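Local coordinates for protein halohydrin epoxidase A (PDB 4Z9F) that probably interconverts vicinal halohydrins and epoxides, releasing or taking up hydrogen halide, on a Rossmann-type fold shared with short-chain dehydrogenases, at residues 153-156 with 157-161; 110-113 with 114-117; 229-233 with 234-238; 142-145 with 146-149. The protein carries 1 engineered substitution. One frame throughout, in Å; residues are numbered along the deposited sequence.

Contact 1 (153-156 with 157-161); sequences ATVA and LVESA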
ATOM      1  N   ALA C 153       7.156  11.544  -4.026  1.00 19.15           N
ATOM      2  CA  ALA C 153       7.924  12.228  -2.986  1.00 20.94           C
ATOM      3  C   ALA C 153       7.028  13.143  -2.163  1.00 21.29           C
ATOM      4  O   ALA C 153       7.130  13.180  -0.933  1.00 18.87           O
ATOM      5  CB  ALA C 153       9.083  13.021  -3.606  1.00 18.95           C
ATOM      6  N   THR C 154       6.119  13.865  -2.820  1.00 20.10           N
ATOM      7  CA  THR C 154       5.271  14.815  -2.110  1.00 20.61           C
ATOM      8  C   THR C 154       4.148  14.124  -1.339  1.00 18.74           C
ATOM      9  O   THR C 154       3.711  14.616  -0.292  1.00 17.44           O
ATOM     10  CB  THR C 154       4.730  15.845  -3.101  1.00 21.07           C
ATOM     11  OG1 THR C 154       5.838  16.531  -3.691  1.00 19.44           O
ATOM     12  CG2 THR C 154       3.845  16.837  -2.427  1.00 17.62           C
ATOM     13  N   VAL C 155       3.687  12.970  -1.801  1.00 21.98           N
ATOM     14  CA  VAL C 155       2.778  12.207  -0.960  1.00 17.56           C
ATOM     15  C   VAL C 155       3.498  11.748   0.302  1.00 14.99           C
ATOM     16  O   VAL C 155       2.948  11.815   1.405  1.00 17.69           O
ATOM     17  CB  VAL C 155       2.193  11.020  -1.748  1.00 18.91           C
ATOM     18  CG1 VAL C 155       1.296  10.176  -0.842  1.00 17.35           C
ATOM     19  CG2 VAL C 155       1.396  11.527  -2.957  1.00 16.27           C
ATOM     20  N   ALA C 156       4.734  11.265   0.151  1.00 18.55           N
ATOM     21  CA  ALA C 156       5.527  10.827   1.297  1.00 20.10           C
ATOM     22  C   ALA C 156       5.869  11.990   2.217  1.00 20.57           C
ATOM     23  O   ALA C 156       6.005  11.804   3.435  1.00 19.94           O
ATOM     24  CB  ALA C 156       6.809  10.147   0.808  1.00 20.69           C
ATOM     25  N   LEU C 157       6.019  13.192   1.659  1.00 17.59           N
ATOM     26  CA  LEU C 157       6.218  14.365   2.506  1.00 21.38           C
ATOM     27  C   LEU C 157       5.006  14.592   3.401  1.00 20.32           C
ATOM     28  O   LEU C 157       5.145  14.828   4.609  1.00 18.55           O
ATOM     29  CB  LEU C 157       6.499  15.592   1.640  1.00 20.01           C
ATOM     30  CG  LEU C 157       6.472  16.970   2.320  1.00 18.37           C
ATOM     31  CD1 LEU C 157       7.754  17.183   3.105  1.00 19.00           C
ATOM     32  CD2 LEU C 157       6.295  18.042   1.259  1.00 18.38           C
ATOM     33  N   VAL C 158       3.807  14.479   2.833  1.00 20.50           N
ATOM     34  CA  VAL C 158       2.583  14.579   3.620  1.00 18.51           C
ATOM     35  C   VAL C 158       2.551  13.524   4.720  1.00 18.94           C
ATOM     36  O   VAL C 158       2.288  13.827   5.891  1.00 17.35           O
ATOM     37  CB  VAL C 158       1.357  14.455   2.701  1.00 17.90           C
ATOM     38  CG1 VAL C 158       0.099  14.234   3.516  1.00 14.56           C
ATOM     39  CG2 VAL C 158       1.244  15.694   1.830  1.00 18.17           C
ATOM     40  N   GLU C 159       2.777  12.256   4.356  1.00 14.62           N
ATOM     41  CA  GLU C 159       2.640  11.181   5.334  1.00 16.75           C
ATOM     42  C   GLU C 159       3.644  11.337   6.472  1.00 17.54           C
ATOM     43  O   GLU C 159       3.337  11.024   7.627  1.00 20.10           O
ATOM     44  CB  GLU C 159       2.822   9.829   4.646  1.00 19.51           C
ATOM     45  CG  GLU C 159       1.771   9.586   3.600  1.00 18.44           C
ATOM     46  CD  GLU C 159       1.891   8.226   2.936  1.00 23.97           C
ATOM     47  OE1 GLU C 159       0.870   7.778   2.380  1.00 26.68           O
ATOM     48  OE2 GLU C 159       2.995   7.622   2.968  1.00 28.48           O
ATOM     49  N   SER C 160       4.845  11.824   6.161  1.00 18.18           N
ATOM     50  CA  SER C 160       5.890  11.917   7.176  1.00 16.73           C
ATOM     51  C   SER C 160       5.775  13.203   7.991  1.00 21.33           C
ATOM     52  O   SER C 160       5.877  13.172   9.224  1.00 18.99           O
ATOM     53  CB  SER C 160       7.269  11.836   6.533  1.00 20.88           C
ATOM     54  OG  SER C 160       8.258  12.147   7.507  1.00 21.21           O
ATOM     55  N   ALA C 161       5.592  14.342   7.315  1.00 17.51           N
ATOM     56  CA  ALA C 161       5.524  15.623   8.020  1.00 19.05           C
ATOM     57  C   ALA C 161       4.317  15.696   8.948  1.00 19.03           C
ATOM     58  O   ALA C 161       4.361  16.388   9.971  1.00 20.54           O
ATOM     59  CB  ALA C 161       5.488  16.769   7.011  1.00 16.40           C
TER

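Contact 2 (110-113 with 114-117); sequences PILL and LQSA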
ATOM      1  N   PRO C 110       6.826  22.517  -3.445  1.00 25.27           N
ATOM      2  CA  PRO C 110       5.966  22.352  -2.264  1.00 20.06           C
ATOM      3  C   PRO C 110       6.741  22.217  -0.955  1.00 17.21           C
ATOM      4  O   PRO C 110       6.252  22.683   0.079  1.00 22.20           O
ATOM      5  CB  PRO C 110       5.152  21.086  -2.582  1.00 22.91           C
ATOM      6  CG  PRO C 110       5.911  20.391  -3.686  1.00 23.89           C
ATOM      7  CD  PRO C 110       6.580  21.473  -4.461  1.00 21.41           C
ATOM      8  N   ILE C 111       7.939  21.624  -0.957  1.00 21.72           N
ATOM      9  CA  ILE C 111       8.716  21.530   0.281  1.00 19.31           C
ATOM     10  C   ILE C 111       9.118  22.919   0.775  1.00 22.29           C
ATOM     11  O   ILE C 111       8.987  23.238   1.962  1.00 20.69           O
ATOM     12  CB  ILE C 111       9.947  20.630   0.076  1.00 23.48           C
ATOM     13  CG1 ILE C 111       9.533  19.159   0.124  1.00 18.40           C
ATOM     14  CG2 ILE C 111      11.002  20.917   1.143  1.00 18.68           C
ATOM     15  CD1 ILE C 111      10.636  18.206  -0.282  1.00 25.66           C
ATOM     16  N   LEU C 112       9.622  23.764  -0.128  1.00 20.34           N
ATOM     17  CA  LEU C 112      10.007  25.120   0.260  1.00 23.66           C
ATOM     18  C   LEU C 112       8.802  25.918   0.738  1.00 23.21           C
ATOM     19  O   LEU C 112       8.913  26.717   1.675  1.00 24.48           O
ATOM     20  CB  LEU C 112      10.692  25.843  -0.906  1.00 23.56           C
ATOM     21  CG  LEU C 112      12.060  25.323  -1.355  1.00 24.13           C
ATOM     22  CD1 LEU C 112      12.629  26.203  -2.454  1.00 26.64           C
ATOM     23  CD2 LEU C 112      13.028  25.220  -0.186  1.00 25.29           C
ATOM     24  N   LEU C 113       7.644  25.730   0.095  1.00 24.41           N
ATOM     25  CA  LEU C 113       6.423  26.379   0.560  1.00 19.38           C
ATOM     26  C   LEU C 113       6.049  25.898   1.956  1.00 24.14           C
ATOM     27  O   LEU C 113       5.822  26.707   2.861  1.00 23.77           O
ATOM     28  CB  LEU C 113       5.278  26.113  -0.414  1.00 22.24           C
ATOM     29  CG  LEU C 113       3.876  26.517   0.054  1.00 19.17           C
ATOM     30  CD1 LEU C 113       3.810  28.020   0.284  1.00 21.32           C
ATOM     31  CD2 LEU C 113       2.841  26.118  -0.978  1.00 22.32           C
ATOM     32  N   LEU C 114       5.980  24.575   2.149  1.00 21.86           N
ATOM     33  CA  LEU C 114       5.655  24.036   3.470  1.00 22.91           C
ATOM     34  C   LEU C 114       6.654  24.502   4.529  1.00 21.05           C
ATOM     35  O   LEU C 114       6.255  24.863   5.642  1.00 20.22           O
ATOM     36  CB  LEU C 114       5.600  22.503   3.419  1.00 20.75           C
ATOM     37  CG  LEU C 114       5.362  21.777   4.746  1.00 23.17           C
ATOM     38  CD1 LEU C 114       3.989  22.097   5.325  1.00 17.08           C
ATOM     39  CD2 LEU C 114       5.554  20.268   4.591  1.00 20.32           C
ATOM     40  N   GLN C 115       7.954  24.494   4.202  1.00 20.41           N
ATOM     41  CA  GLN C 115       8.975  24.909   5.167  1.00 23.16           C
ATOM     42  C   GLN C 115       8.700  26.320   5.661  1.00 22.86           C
ATOM     43  O   GLN C 115       8.736  26.588   6.868  1.00 24.06           O
ATOM     44  CB  GLN C 115      10.376  24.824   4.542  1.00 21.64           C
ATOM     45  CG  GLN C 115      11.514  25.314   5.446  1.00 23.13           C
ATOM     46  CD  GLN C 115      12.898  25.280   4.785  1.00 23.87           C
ATOM     47  OE1 GLN C 115      13.102  25.843   3.709  1.00 23.99           O
ATOM     48  NE2 GLN C 115      13.863  24.629   5.452  1.00 22.59           N
ATOM     49  N   SER C 116       8.419  27.236   4.727  1.00 22.98           N
ATOM     50  CA  SER C 116       8.140  28.630   5.064  1.00 22.50           C
ATOM     51  C   SER C 116       6.847  28.787   5.853  1.00 22.83           C
ATOM     52  O   SER C 116       6.681  29.788   6.548  1.00 26.14           O
ATOM     53  CB  SER C 116       8.056  29.471   3.782  1.00 21.39           C
ATOM     54  OG  SER C 116       6.832  29.240   3.096  1.00 23.58           O
ATOM     55  N   ALA C 117       5.936  27.822   5.772  1.00 24.33           N
ATOM     56  CA  ALA C 117       4.619  27.968   6.384  1.00 18.77           C
ATOM     57  C   ALA C 117       4.560  27.485   7.831  1.00 20.18           C
ATOM     58  O   ALA C 117       3.663  27.907   8.570  1.00 23.78           O
ATOM     59  CB  ALA C 117       3.576  27.205   5.555  1.00 24.89           C
TER
HETATM   60  O   HOH W   1      11.603  27.792   2.500  1.00 23.10           O

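Contact 3 (229-233 with 234-238); sequences APIVG and QFFAF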
ATOM      1  N   ALA C 229     -10.880  15.924  11.606  1.00 17.98           N
ATOM      2  CA  ALA C 229      -9.442  16.011  11.842  1.00 16.73           C
ATOM      3  C   ALA C 229      -8.712  14.665  11.926  1.00 17.25           C
ATOM      4  O   ALA C 229      -7.569  14.586  11.468  1.00 17.82           O
ATOM      5  CB  ALA C 229      -9.177  16.806  13.123  1.00 20.46           C
ATOM      6  N   PRO C 230      -9.292  13.597  12.490  1.00 19.89           N
ATOM      7  CA  PRO C 230      -8.519  12.345  12.619  1.00 17.23           C
ATOM      8  C   PRO C 230      -8.127  11.677  11.300  1.00 18.38           C
ATOM      9  O   PRO C 230      -7.379  10.690  11.345  1.00 19.14           O
ATOM     10  CB  PRO C 230      -9.453  11.440  13.429  1.00 18.51           C
ATOM     11  CG  PRO C 230     -10.279  12.394  14.239  1.00 21.47           C
ATOM     12  CD  PRO C 230     -10.544  13.512  13.273  1.00 19.52           C
ATOM     13  N   ILE C 231      -8.607  12.136  10.139  1.00 18.88           N
ATOM     14  CA  ILE C 231      -8.179  11.510   8.886  1.00 16.23           C
ATOM     15  C   ILE C 231      -6.910  12.206   8.388  1.00 17.30           C
ATOM     16  O   ILE C 231      -6.435  11.960   7.276  1.00 17.63           O
ATOM     17  CB  ILE C 231      -9.307  11.519   7.830  1.00 19.16           C
ATOM     18  CG1 ILE C 231      -9.695  12.941   7.428  1.00 19.52           C
ATOM     19  CG2 ILE C 231     -10.542  10.807   8.356  1.00 16.48           C
ATOM     20  CD1 ILE C 231     -10.850  12.986   6.455  1.00 20.15           C
ATOM     21  N   VAL C 232      -6.317  13.041   9.248  1.00 16.77           N
ATOM     22  CA  VAL C 232      -5.096  13.760   8.895  1.00 13.43           C
ATOM     23  C   VAL C 232      -3.980  12.823   8.443  1.00 15.84           C
ATOM     24  O   VAL C 232      -3.796  11.721   8.976  1.00 17.98           O
ATOM     25  CB  VAL C 232      -4.631  14.604  10.097  1.00 17.03           C
ATOM     26  CG1 VAL C 232      -4.311  13.709  11.285  1.00 17.55           C
ATOM     27  CG2 VAL C 232      -3.410  15.450   9.736  1.00 16.28           C
ATOM     28  N   GLY C 233      -3.200  13.280   7.472  1.00 16.02           N
ATOM     29  CA  GLY C 233      -1.909  12.673   7.204  1.00 15.99           C
ATOM     30  C   GLY C 233      -1.909  11.528   6.219  1.00 19.12           C
ATOM     31  O   GLY C 233      -0.934  10.759   6.179  1.00 18.90           O
ATOM     32  N   GLN C 234      -2.941  11.414   5.390  1.00 21.94           N
ATOM     33  CA  GLN C 234      -3.022  10.344   4.411  1.00 19.75           C
ATOM     34  C   GLN C 234      -3.359  10.902   3.033  1.00 20.23           C
ATOM     35  O   GLN C 234      -3.696  12.078   2.858  1.00 19.23           O
ATOM     36  CB  GLN C 234      -4.062   9.295   4.818  1.00 18.55           C
ATOM     37  CG  GLN C 234      -5.510   9.779   4.805  1.00 22.47           C
ATOM     38  CD  GLN C 234      -6.461   8.763   5.399  1.00 21.88           C
ATOM     39  OE1 GLN C 234      -6.556   7.630   4.917  1.00 20.29           O
ATOM     40  NE2 GLN C 234      -7.172   9.154   6.460  1.00 18.02           N
ATOM     41  N   PHE C 235      -3.264  10.005   2.064  1.00 15.63           N
ATOM     42  CA  PHE C 235      -3.547  10.246   0.656  1.00 18.15           C
ATOM     43  C   PHE C 235      -4.978   9.818   0.334  1.00 19.20           C
ATOM     44  O   PHE C 235      -5.431   8.751   0.768  1.00 15.60           O
ATOM     45  CB  PHE C 235      -2.516   9.457  -0.169  1.00 17.52           C
ATOM     46  CG  PHE C 235      -2.803   9.357  -1.652  1.00 19.56           C
ATOM     47  CD1 PHE C 235      -2.150  10.185  -2.560  1.00 18.35           C
ATOM     48  CD2 PHE C 235      -3.657   8.370  -2.143  1.00 20.26           C
ATOM     49  CE1 PHE C 235      -2.368  10.043  -3.944  1.00 18.80           C
ATOM     50  CE2 PHE C 235      -3.900   8.247  -3.505  1.00 21.26           C
ATOM     51  CZ  PHE C 235      -3.245   9.079  -4.411  1.00 20.11           C
ATOM     52  N   PHE C 236      -5.684  10.649  -0.436  1.00 18.86           N
ATOM     53  CA  PHE C 236      -7.043  10.355  -0.893  1.00 17.89           C
ATOM     54  C   PHE C 236      -7.052  10.280  -2.414  1.00 17.78           C
ATOM     55  O   PHE C 236      -6.754  11.270  -3.093  1.00 21.60           O
ATOM     56  CB  PHE C 236      -8.050  11.418  -0.435  1.00 17.50           C
ATOM     57  CG  PHE C 236      -8.080  11.634   1.057  1.00 19.86           C
ATOM     58  CD1 PHE C 236      -7.623  12.821   1.603  1.00 21.47           C
ATOM     59  CD2 PHE C 236      -8.556  10.651   1.902  1.00 21.29           C
ATOM     60  CE1 PHE C 236      -7.633  13.022   2.973  1.00 23.88           C
ATOM     61  CE2 PHE C 236      -8.584  10.848   3.280  1.00 25.14           C
ATOM     62  CZ  PHE C 236      -8.121  12.038   3.811  1.00 22.59           C
ATOM     63  N   ALA C 237      -7.398   9.115  -2.948  1.00 18.41           N
ATOM     64  CA  ALA C 237      -7.636   9.012  -4.379  1.00 19.59           C
ATOM     65  C   ALA C 237      -8.885   9.802  -4.750  1.00 19.98           C
ATOM     66  O   ALA C 237      -9.883   9.790  -4.029  1.00 19.78           O
ATOM     67  CB  ALA C 237      -7.805   7.549  -4.789  1.00 20.64           C
ATOM     68  N   PHE C 238      -8.828  10.497  -5.883  1.00 22.08           N
ATOM     69  CA  PHE C 238      -9.979  11.219  -6.432  1.00 17.02           C
ATOM     70  C   PHE C 238     -10.039  10.785  -7.892  1.00 17.50           C
ATOM     71  O   PHE C 238      -9.639  11.520  -8.789  1.00 19.20           O
ATOM     72  CB  PHE C 238      -9.829  12.748  -6.255  1.00 16.02           C
ATOM     73  CG  PHE C 238     -11.039  13.542  -6.680  1.00 14.50           C
ATOM     74  CD1 PHE C 238     -12.028  13.865  -5.773  1.00 18.64           C
ATOM     75  CD2 PHE C 238     -11.170  13.978  -7.994  1.00 18.39           C
ATOM     76  CE1 PHE C 238     -13.142  14.598  -6.165  1.00 21.13           C
ATOM     77  CE2 PHE C 238     -12.281  14.704  -8.398  1.00 17.94           C
ATOM     78  CZ  PHE C 238     -13.265  15.020  -7.478  1.00 19.45           C
TER

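Contact 4 (142-145 with 146-149); sequences AYNP and LYGP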
ATOM      1  N   ALA C 142       2.975   3.520 -16.685  1.00 20.74           N
ATOM      2  CA  ALA C 142       4.121   3.357 -17.580  1.00 22.04           C
ATOM      3  C   ALA C 142       4.607   4.680 -18.161  1.00 22.64           C
ATOM      4  O   ALA C 142       5.811   4.856 -18.379  1.00 23.29           O
ATOM      5  CB  ALA C 142       3.772   2.405 -18.725  1.00 17.76           C
ATOM      6  N   TYR C 143       3.703   5.610 -18.425  1.00 20.75           N
ATOM      7  CA  TYR C 143       4.071   6.807 -19.166  1.00 27.89           C
ATOM      8  C   TYR C 143       4.418   7.981 -18.262  1.00 24.36           C
ATOM      9  O   TYR C 143       4.642   9.087 -18.767  1.00 24.78           O
ATOM     10  CB  TYR C 143       2.954   7.189 -20.134  1.00 25.70           C
ATOM     11  CG  TYR C 143       1.552   7.047 -19.571  1.00 33.68           C
ATOM     12  CD1 TYR C 143       0.960   8.081 -18.852  1.00 36.48           C
ATOM     13  CD2 TYR C 143       0.808   5.885 -19.787  1.00 38.05           C
ATOM     14  CE1 TYR C 143      -0.334   7.967 -18.350  1.00 34.57           C
ATOM     15  CE2 TYR C 143      -0.487   5.758 -19.286  1.00 45.19           C
ATOM     16  CZ  TYR C 143      -1.051   6.807 -18.572  1.00 38.09           C
ATOM     17  OH  TYR C 143      -2.328   6.691 -18.075  1.00 41.68           O
ATOM     18  N   ASN C 144       4.497   7.762 -16.948  1.00 24.60           N
ATOM     19  CA  ASN C 144       4.878   8.798 -15.984  1.00 24.68           C
ATOM     20  C   ASN C 144       6.094   8.383 -15.151  1.00 18.95           C
ATOM     21  O   ASN C 144       6.035   8.424 -13.917  1.00 23.49           O
ATOM     22  CB  ASN C 144       3.714   9.121 -15.047  1.00 23.13           C
ATOM     23  CG  ASN C 144       2.459   9.532 -15.769  1.00 27.18           C
ATOM     24  OD1 ASN C 144       1.402   8.908 -15.603  1.00 25.35           O
ATOM     25  ND2 ASN C 144       2.545  10.600 -16.552  1.00 28.02           N
ATOM     26  N   PRO C 145       7.227   8.032 -15.772  1.00 21.06           N
ATOM     27  CA  PRO C 145       8.357   7.522 -14.979  1.00 21.97           C
ATOM     28  C   PRO C 145       9.208   8.594 -14.316  1.00 19.68           C
ATOM     29  O   PRO C 145      10.114   8.245 -13.548  1.00 21.63           O
ATOM     30  CB  PRO C 145       9.179   6.744 -16.008  1.00 22.65           C
ATOM     31  CG  PRO C 145       8.951   7.526 -17.292  1.00 23.83           C
ATOM     32  CD  PRO C 145       7.563   8.108 -17.210  1.00 22.29           C
ATOM     33  N   LEU C 146       8.981   9.870 -14.604  1.00 23.51           N
ATOM     34  CA  LEU C 146       9.644  10.950 -13.885  1.00 22.46           C
ATOM     35  C   LEU C 146       8.669  11.751 -13.046  1.00 22.58           C
ATOM     36  O   LEU C 146       8.972  12.086 -11.893  1.00 21.40           O
ATOM     37  CB  LEU C 146      10.362  11.884 -14.866  1.00 21.25           C
ATOM     38  CG  LEU C 146      11.477  11.202 -15.664  1.00 23.29           C
ATOM     39  CD1 LEU C 146      12.010  12.138 -16.729  1.00 24.60           C
ATOM     40  CD2 LEU C 146      12.589  10.748 -14.728  1.00 27.89           C
ATOM     41  N   TYR C 147       7.501  12.029 -13.627  1.00 20.84           N
ATOM     42  CA  TYR C 147       6.388  12.678 -12.937  1.00 20.35           C
ATOM     43  C   TYR C 147       5.897  11.852 -11.755  1.00 21.90           C
ATOM     44  O   TYR C 147       5.560  12.404 -10.702  1.00 19.68           O
ATOM     45  CB  TYR C 147       5.265  12.893 -13.950  1.00 19.69           C
ATOM     46  CG  TYR C 147       3.973  13.548 -13.503  1.00 18.70           C
ATOM     47  CD1 TYR C 147       2.857  12.781 -13.201  1.00 22.05           C
ATOM     48  CD2 TYR C 147       3.833  14.925 -13.492  1.00 22.55           C
ATOM     49  CE1 TYR C 147       1.653  13.370 -12.843  1.00 20.52           C
ATOM     50  CE2 TYR C 147       2.640  15.524 -13.128  1.00 21.18           C
ATOM     51  CZ  TYR C 147       1.549  14.740 -12.810  1.00 20.82           C
ATOM     52  OH  TYR C 147       0.348  15.316 -12.452  1.00 20.76           O
ATOM     53  N   GLY C 148       5.824  10.531 -11.914  1.00 18.26           N
ATOM     54  CA  GLY C 148       5.418   9.665 -10.830  1.00 18.50           C
ATOM     55  C   GLY C 148       6.310   9.800  -9.609  1.00 19.22           C
ATOM     56  O   GLY C 148       5.832  10.088  -8.507  1.00 20.64           O
ATOM     57  N   PRO C 149       7.616   9.546  -9.768  1.00 20.68           N
ATOM     58  CA  PRO C 149       8.542   9.744  -8.638  1.00 18.35           C
ATOM     59  C   PRO C 149       8.390  11.091  -7.941  1.00 23.06           C
ATOM     60  O   PRO C 149       8.351  11.145  -6.704  1.00 19.34           O
ATOM     61  CB  PRO C 149       9.910   9.592  -9.306  1.00 18.78           C
ATOM     62  CG  PRO C 149       9.652   8.535 -10.342  1.00 20.62           C
ATOM     63  CD  PRO C 149       8.275   8.843 -10.884  1.00 18.91           C
TER

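Contact 1 (153-156 with 157-161)
V155 and E159 run side by side and point the same way from one turn of helix 147-165 to the next. The tight part is at the backbone: E159 N donates to V155 O at 3.0 Å, lying in the carbonyl plane, while CG of E159 comes within 3.3 Å of V155 O. With CG beside its own backbone N (chi1 -62°) and the chain extended beyond it, E159 lies back along V155, and OE1 stands 4.0 Å from V155 CG1. V158 packs as closely, its CG2 3.4 Å from T154 O, and it touches F131, L172 and A174 of the neighbouring strands. The partly exposed side is that of A156, whose methyl bond points away from the following turn although CB still touches L157 N at 3.3 Å; A156 packs on A152 of the second subunit. Here S160 N bonds to A156 O at 3.0 Å. The polar ends are all satisfied beyond this turn: T154 OG1 is hydrogen-bonded to L106 O, E159 OE1 forms a salt bridge with K138, and S160 OG is hydrogen-bonded to L141 O of the second subunit, which implies that polar bonds tie this largely buried stretch of helix to its surroundings.

Contact 2 (110-113 with 114-117)
L112 and Q115, L113 and S116 are the pairs that meet between successive turns of helix 96-123. Of the backbone bonds, L114 N to P110 O (2.8 Å) is nearly straight, at 172° about the hydrogen; Q115 N to I111 O and S116 N to L112 O follow, whereas A117 N to L113 O is weak at 123°. The helix is kinked at P110, whose ring nitrogen has no bond to the preceding turn. A side-chain bond reinforces the far end: S116 OG gives its hydrogen to L113 O at 2.7 Å. The hydroxyl sits between the backbone N and the carbonyl carbon (chi1 75°), which folds it back onto the preceding turn, and L113 O accepts two bonds, one short, from the hydroxyl, and one weak. Water makes the third kind of link, donating to L112 O at 3.0 Å and to Q115 OE1 at 2.7 Å, so the amide oxygen is tied to its own helix while NE2 bonds T94 O and I91 O of the second subunit. L112 and Q115 lie side by side, with methyl CD2 of L112 3.9 Å from the amide oxygen OE1 of Q115. Around the helix, P110, L113 and A117 lie against strand 73-79, L113, S116 and A117 also against V63 of helix 62-67, and I111 and L114 against L157 of helix 147-165.

Contact 3 (229-233 with 234-238)
Between I231 and Q234 the backbone turns through G233, which has a positive phi and no beta carbon to press on the carbonyl O of V232, and then straightens into strand 235-238. Q234 bends back across this turn: NE2 donates to I231 O at 3.0 Å, and the acceptor lies practically in the amide plane. From the oxygen's side the approach is well off the C=O direction, at 110°. Q234 CG sits between its backbone N and carbonyl carbon (chi1 67°) with the chain extended beyond, which carries the amide back to I231, where NE2 also comes 3.5 Å from CB. NE2 donates as well to A237 O of the third subunit, its strongest partner, and A237 O of this chain receives Q234 NE2 of that subunit in return. The apolar part is I231 crossing F236 at about a right angle: CD1 of I231 meets CZ of F236 at 3.9 Å, CG1 meets it at 4.0 Å, and both residues rest on L223 of helix 213-224. F236 also packs on Y173 of strand 170-177, to which strand 235-238, the outermost within this chain, is hydrogen-bonded. Q234 N, however, is buried with no partner in the model. The chemistry therefore implies that one amide nitrogen, gripped by two carbonyl oxygens, joins the turn before the strand to a reciprocal link between two subunits.

Contact 4 (142-145 with 146-149)
N144's amide and Y147's ring lie side by side, pointing the same way, with their planes 48° apart; the approach is oblique, and the nearest pair is N144 ND2 to Y147 CD1 at 4.0 Å. V136 touches both groups, and ND2 itself is bonded to N87 O, which would hold the amide's rotation. This is the loop leading into the first turn of helix 147-165, in the crossover between two strands of a Rossmann-type fold. With CG anti to its backbone N (chi1 180°), Y147 carries its ring next to N144, and its OH bonds R151 NH1 one turn on, a spacing consistent with the Tyr-x3-Arg pair of halohydrin dehalogenases. The backbone closes the turn where G148 N donates to N144 O at 2.9 Å, standing 40° above the carbonyl plane; glycine has no side chain beside that oxygen. P145 and L146, the apolar residues of the turn, lie in the subunit interface, P145 against S160 and L146 against I111 of the second subunit. The P149 ring closes the far end: P145 O, buried and without a polar partner in the model, lies 3.3 Å from both CG and CD of P149.

From the N terminus the chain meets contact 2 first, on helix 96-123, then contact 4, where the loop after strand 127-132 turns into helix 147-165, then contact 1 further along that helix, and last contact 3, at the entry to strand 235-238, the outermost within this chain. Each is local and closes no more than a turn; they run in series, none nested or crossing. Contact 1 is the hub: L157 CD2 packs 3.6 Å from I111 CG1 of contact 2, and V155 CG2 3.8 Å from F235 CD1 of contact 3. Contacts 1, 2 and 4 also touch the second subunit; contact 3 meets the third, which E159 of contact 1 also reaches.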